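Local atomic coordinates of phenylacetic acid degradation-related protein (Ralstonia eutropha JMP134, PDB entry 2PIM), a protein that probably hydrolyses acyl-CoA thioesters, as a member of the hotdog-fold thioesterase superfamily. Residues A70-A75 with C115-E120. Numbering follows the deposited sequence.
Sequences AMLVTA and CNVVGE
Val-73 and Val-117 meet through one methyl each, CG2 against CG2 at 3.4 Å, a pair closer than carbons usually come, and the two side chains cross at a slant. In Val-73 CG1 stands anti to the backbone N (chi1 178°) and CG2 lies beside that N, anti to the carbonyl carbon; CG2 is the branch that meets the strand. The same methyl also lies 4.2 Å from CB of Cys-115, so it bridges two residues, i and i+2, on one face of the strand. The fork of Val-117 is divided between two helix residues: while CG2 takes Val-73, CG1 meets CD2 of Leu-72 at 4.0 Å, and here the side chains pass alongside each other, pointing in opposite directions.

This is the central packing of the hotdog fold, in which a curved antiparallel sheet wraps around a long helix. Helix 58-75 is the sausage, and strand 114-123 is part of the bun; the axes of the two short segments approach to 9.1 Å at an angle of 137°. Alternation along the strand turns Cys-115 and Val-117 toward the helix and Asn-116 and Val-118 away from it. Neighbouring strands widen the same apolar layer, Leu-72 resting on Ala-105 and Leu-107, and Val-73 and Val-117 both touching Cys-135. Within the helix, Ala-70 O accepts hydrogen bonds from both N and OG1 of Thr-74, the hydroxyl at 2.7 Å, from opposite faces of the carbonyl plane.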
loop_
_atom_site.group_PDB
_atom_site.type_symbol
_atom_site.label_atom_id
_atom_site.label_comp_id
_atom_site.label_asym_id
_atom_site.label_seq_id
_atom_site.Cartn_x
_atom_site.Cartn_y
_atom_site.Cartn_z
ATOM N N ALA A 70 -7.066 5.922 8.124
ATOM C CA ALA A 70 -7.178 5.247 9.436
ATOM C C ALA A 70 -6.901 6.145 10.626
ATOM O O ALA A 70 -7.467 5.947 11.746
ATOM C CB ALA A 70 -6.241 4.035 9.451
HETATM N N MSE A 71 -6.008 7.116 10.432
HETATM C CA MSE A 71 -5.730 8.103 11.498
HETATM C C MSE A 71 -6.955 8.966 11.747
HETATM O O MSE A 71 -7.387 9.191 12.910
HETATM C CB MSE A 71 -4.530 9.015 11.162
HETATM C CG MSE A 71 -3.131 8.483 11.550
HETATM SE SE MSE A 71 -3.010 7.822 13.409
HETATM C CE MSE A 71 -3.491 5.860 13.100
ATOM N N LEU A 72 -7.520 9.462 10.661
ATOM C CA LEU A 72 -8.743 10.273 10.780
ATOM C C LEU A 72 -9.860 9.489 11.534
ATOM O O LEU A 72 -10.437 9.989 12.499
ATOM C CB LEU A 72 -9.198 10.764 9.410
ATOM C CG LEU A 72 -10.588 11.425 9.457
ATOM C CD1 LEU A 72 -10.703 12.515 10.513
ATOM C CD2 LEU A 72 -10.891 11.943 8.097
ATOM N N VAL A 73 -10.093 8.239 11.134
ATOM C CA VAL A 73 -11.112 7.423 11.787
ATOM C C VAL A 73 -10.814 7.280 13.247
ATOM O O VAL A 73 -11.702 7.474 14.066
ATOM C CB VAL A 73 -11.269 6.015 11.173
ATOM C CG1 VAL A 73 -12.313 5.217 11.932
ATOM C CG2 VAL A 73 -11.641 6.123 9.707
ATOM N N THR A 74 -9.560 6.955 13.571
ATOM C CA THR A 74 -9.111 6.778 14.981
ATOM C C THR A 74 -9.306 8.020 15.823
ATOM O O THR A 74 -9.766 7.953 16.985
ATOM C CB THR A 74 -7.630 6.301 15.009
ATOM O OG1 THR A 74 -7.557 5.074 14.288
ATOM C CG2 THR A 74 -7.132 6.048 16.419
ATOM N N ALA A 75 -8.973 9.164 15.246
ATOM C CA ALA A 75 -9.227 10.447 15.900
ATOM C C ALA A 75 -10.651 10.622 16.431
ATOM O O ALA A 75 -10.841 11.311 17.436
ATOM C CB ALA A 75 -8.887 11.578 14.970
ATOM N N CYS A 115 -17.172 3.470 8.689
ATOM C CA CYS A 115 -16.812 4.805 8.257
ATOM C C CYS A 115 -16.280 4.692 6.845
ATOM O O CYS A 115 -15.516 3.803 6.547
ATOM C CB CYS A 115 -15.735 5.429 9.157
ATOM S SG CYS A 115 -16.393 5.808 10.791
ATOM N N ASN A 116 -16.732 5.588 5.991
ATOM C CA ASN A 116 -16.257 5.711 4.636
ATOM C C ASN A 116 -15.402 6.956 4.592
ATOM O O ASN A 116 -15.856 8.044 4.935
ATOM C CB ASN A 116 -17.445 5.795 3.697
ATOM C CG ASN A 116 -18.381 4.594 3.832
ATOM O OD1 ASN A 116 -18.135 3.526 3.249
ATOM N ND2 ASN A 116 -19.449 4.759 4.599
ATOM N N VAL A 117 -14.138 6.778 4.228
ATOM C CA VAL A 117 -13.140 7.840 4.286
ATOM C C VAL A 117 -12.582 8.014 2.895
ATOM O O VAL A 117 -12.450 7.039 2.189
ATOM C CB VAL A 117 -11.962 7.455 5.205
ATOM C CG1 VAL A 117 -11.222 8.733 5.671
ATOM C CG2 VAL A 117 -12.421 6.652 6.400
ATOM N N VAL A 118 -12.276 9.240 2.485
ATOM C CA VAL A 118 -11.527 9.454 1.256
ATOM C C VAL A 118 -10.186 10.098 1.634
ATOM O O VAL A 118 -10.105 10.873 2.584
ATOM C CB VAL A 118 -12.266 10.328 0.211
ATOM C CG1 VAL A 118 -13.687 9.784 -0.040
ATOM C CG2 VAL A 118 -12.360 11.719 0.672
ATOM N N GLY A 119 -9.149 9.719 0.909
ATOM C CA GLY A 119 -7.827 10.239 1.100
ATOM C C GLY A 119 -7.299 10.738 -0.236
ATOM O O GLY A 119 -7.665 10.203 -1.263
ATOM N N GLU A 120 -6.480 11.796 -0.195
ATOM C CA GLU A 120 -5.785 12.341 -1.369
ATOM C C GLU A 120 -4.333 12.552 -0.972
ATOM O O GLU A 120 -4.040 12.890 0.165
ATOM C CB GLU A 120 -6.425 13.643 -1.775
ATOM C CG GLU A 120 -7.884 13.434 -2.193
ATOM C CD GLU A 120 -8.689 14.720 -2.411
ATOM O OE1 GLU A 120 -8.160 15.821 -2.069
ATOM O OE2 GLU A 120 -9.847 14.601 -2.933
#